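Local coordinates for heavy-metal chelation domain-containing protein (Pyrococcus horikoshii, PDB 3NPG) that is of unknown function but probably belongs to the heavy-metal chelation proteins, with a Rossmann-like region, at residues G46-L51 with E81-V86. Residues are numbered along the deposited sequence; the frame is centred on the assembly and turned at random.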
ATOM      1  N   GLY A  46      15.702  17.646  17.812  1.00 19.93           N
ATOM      2  CA  GLY A  46      14.595  16.734  18.041  1.00 19.81           C
ATOM      3  C   GLY A  46      14.111  16.116  16.750  1.00 25.05           C
ATOM      4  O   GLY A  46      14.073  16.793  15.714  1.00 24.82           O
ATOM      5  N   VAL A  47      13.775  14.812  16.784  1.00 21.26           N
ATOM      6  CA  VAL A  47      13.315  14.104  15.589  1.00 20.80           C
ATOM      7  C   VAL A  47      11.990  13.400  15.818  1.00 25.07           C
ATOM      8  O   VAL A  47      11.650  13.075  16.952  1.00 24.42           O
ATOM      9  CB  VAL A  47      14.391  13.133  15.010  1.00 24.58           C
ATOM     10  CG1 VAL A  47      15.604  13.898  14.489  1.00 24.44           C
ATOM     11  CG2 VAL A  47      14.807  12.086  16.037  1.00 24.37           C
ATOM     12  N   ALA A  48      11.227  13.187  14.737  1.00 22.23           N
ATOM     13  CA  ALA A  48       9.972  12.438  14.772  1.00 22.16           C
ATOM     14  C   ALA A  48       9.819  11.693  13.467  1.00 28.17           C
ATOM     15  O   ALA A  48       9.929  12.302  12.398  1.00 28.74           O
ATOM     16  CB  ALA A  48       8.798  13.379  14.982  1.00 22.88           C
HETATM   17  N   MSE A  49       9.653  10.355  13.536  1.00 24.69           N
HETATM   18  CA  MSE A  49       9.566   9.512  12.339  1.00 24.21           C
HETATM   19  C   MSE A  49       8.476   9.959  11.373  1.00 28.84           C
HETATM   20  O   MSE A  49       7.316  10.107  11.763  1.00 29.00           O
HETATM   21  CB  MSE A  49       9.383   8.040  12.714  1.00 26.02           C
HETATM   22  CG  MSE A  49       9.416   7.114  11.516  1.00 33.00           C
HETATM   23 SE   MSE A  49       9.089   5.293  11.992  0.75 40.59          SE
HETATM   24  CE  MSE A  49      10.919   4.698  12.121  1.00 37.57           C
ATOM     25  N   THR A  50       8.850  10.153  10.104  1.00 25.59           N
ATOM     26  CA  THR A  50       7.914  10.509   9.050  1.00 25.17           C
ATOM     27  C   THR A  50       7.222   9.253   8.567  1.00 30.41           C
ATOM     28  O   THR A  50       7.885   8.244   8.306  1.00 30.81           O
ATOM     29  CB  THR A  50       8.646  11.244   7.912  1.00 23.56           C
ATOM     30  OG1 THR A  50       9.360  12.352   8.460  1.00 21.66           O
ATOM     31  CG2 THR A  50       7.703  11.731   6.836  1.00 17.06           C
ATOM     32  N   LEU A  51       5.887   9.283   8.517  1.00 27.00           N
ATOM     33  CA  LEU A  51       5.093   8.147   8.066  1.00 26.43           C
ATOM     34  C   LEU A  51       4.393   8.512   6.750  1.00 32.11           C
ATOM     35  O   LEU A  51       3.270   9.035   6.764  1.00 31.61           O
ATOM     36  CB  LEU A  51       4.062   7.745   9.147  1.00 25.61           C
ATOM     37  CG  LEU A  51       4.628   7.473  10.549  1.00 28.40           C
ATOM     38  CD1 LEU A  51       3.533   7.452  11.572  1.00 28.18           C
ATOM     39  CD2 LEU A  51       5.416   6.173  10.587  1.00 29.88           C
ATOM     40  N   GLU A  81       1.671  18.320  10.143  1.00 19.69           N
ATOM     41  CA  GLU A  81       1.671  19.252  11.269  1.00 18.67           C
ATOM     42  C   GLU A  81       1.971  18.532  12.599  1.00 23.20           C
ATOM     43  O   GLU A  81       2.658  19.094  13.451  1.00 22.97           O
ATOM     44  CB  GLU A  81       0.342  20.009  11.345  1.00 20.06           C
ATOM     45  CG  GLU A  81       0.118  20.962  10.183  1.00 25.33           C
ATOM     46  CD  GLU A  81      -1.242  21.638  10.159  1.00 36.81           C
ATOM     47  OE1 GLU A  81      -1.970  21.558  11.177  1.00 26.49           O
ATOM     48  OE2 GLU A  81      -1.579  22.252   9.120  1.00 20.24           O
ATOM     49  N   ARG A  82       1.465  17.276  12.766  1.00 20.39           N
ATOM     50  CA  ARG A  82       1.728  16.460  13.966  1.00 20.30           C
ATOM     51  C   ARG A  82       3.201  16.085  14.060  1.00 24.89           C
ATOM     52  O   ARG A  82       3.804  16.221  15.130  1.00 24.59           O
ATOM     53  CB  ARG A  82       0.884  15.176  13.958  1.00 21.32           C
ATOM     54  CG  ARG A  82      -0.521  15.351  14.463  1.00 29.65           C
ATOM     55  CD  ARG A  82      -1.071  14.062  15.076  1.00 25.72           C
ATOM     56  NE  ARG A  82      -1.062  12.935  14.133  1.00 24.45           N
ATOM     57  CZ  ARG A  82      -2.015  12.711  13.227  1.00 41.01           C
ATOM     58  NH1 ARG A  82      -3.028  13.558  13.096  1.00 28.27           N
ATOM     59  NH2 ARG A  82      -1.942  11.656  12.424  1.00 29.15           N
ATOM     60  N   THR A  83       3.770  15.537  12.954  1.00 21.57           N
ATOM     61  CA  THR A  83       5.169  15.093  12.915  1.00 21.15           C
ATOM     62  C   THR A  83       6.134  16.250  13.220  1.00 25.21           C
ATOM     63  O   THR A  83       7.031  16.090  14.048  1.00 23.96           O
ATOM     64  CB  THR A  83       5.477  14.386  11.586  1.00 28.02           C
ATOM     65  OG1 THR A  83       4.407  13.485  11.277  1.00 27.45           O
ATOM     66  CG2 THR A  83       6.793  13.629  11.627  1.00 26.28           C
ATOM     67  N   LEU A  84       5.893  17.443  12.616  1.00 23.16           N
ATOM     68  CA  LEU A  84       6.706  18.644  12.888  1.00 23.18           C
ATOM     69  C   LEU A  84       6.536  19.109  14.349  1.00 27.77           C
ATOM     70  O   LEU A  84       7.493  19.596  14.959  1.00 27.50           O
ATOM     71  CB  LEU A  84       6.341  19.782  11.917  1.00 23.40           C
ATOM     72  CG  LEU A  84       6.982  19.709  10.524  1.00 27.71           C
ATOM     73  CD1 LEU A  84       6.182  20.512   9.511  1.00 28.16           C
ATOM     74  CD2 LEU A  84       8.433  20.186  10.554  1.00 29.15           C
ATOM     75  N   GLY A  85       5.325  18.915  14.895  1.00 23.54           N
ATOM     76  CA  GLY A  85       5.011  19.252  16.280  1.00 22.61           C
ATOM     77  C   GLY A  85       5.690  18.339  17.285  1.00 24.89           C
ATOM     78  O   GLY A  85       6.263  18.815  18.268  1.00 24.28           O
ATOM     79  N   VAL A  86       5.634  17.016  17.040  1.00 20.56           N
ATOM     80  CA  VAL A  86       6.300  16.017  17.889  1.00 19.54           C
ATOM     81  C   VAL A  86       7.834  16.188  17.827  1.00 22.66           C
ATOM     82  O   VAL A  86       8.495  16.152  18.865  1.00 21.71           O
ATOM     83  CB  VAL A  86       5.855  14.574  17.529  1.00 23.10           C
ATOM     84  CG1 VAL A  86       6.710  13.534  18.245  1.00 22.52           C
ATOM     85  CG2 VAL A  86       4.375  14.365  17.843  1.00 23.13           C
TER
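Ala48 and Thr83 sit opposite each other where the end of strand 43-49 packs against helix 79-96, and their alpha carbons are the closest pair, 5.8 Å from CA to CA. The two short segments run roughly antiparallel, at 147°, with their axes 7.2 Å apart at the nearest point. Ala48 points its CB toward the helix, meeting the carbonyl O of Thr83 at 3.4 Å and, one turn on, CG1 of Val86 at 3.9 Å. A single methyl is all the strand offers here, which lets the helix backbone come this near. Thr83 answers from the other side: its CG2, anti to the backbone N, reaches the strand's own peptide oxygens, 3.5 Å from Ala48 O and 3.6 Å from Met49 O. Its hydroxyl lies beside the backbone N instead (chi1 -44°), and OG1 is hydrogen-bonded within the helix to the carbonyl O of Ile79.

Beyond this pairing the contact thins out. CG2 of Thr83 is still 4.3 Å from OG1 of Thr50, a hydroxyl taken up by Thr33 and the carbonyl of Gly29. Met49, a partly exposed selenomethionine, has its CB pointing away from the helix and touches Thr83 just through its backbone oxygen; its side chain packs on Tyr32 and lies about 4 Å from a bound acetate ion, probably from the crystallisation liquor. The buried middle is thus methyls against peptide carbonyls, with one apolar pair, Ala48 with Val86; the looser side is at Met49.

Within this chain, strand 43-49 is an outer strand of the three-stranded antiparallel sheet, paired with strand 32-38, whose Thr33 also packs against Thr83 and Leu84. Val176 of helix 174-177 touches both Ala48 and Val86, while farther along helix 79-96 Asn90 hydrogen-bonds to Val47 O.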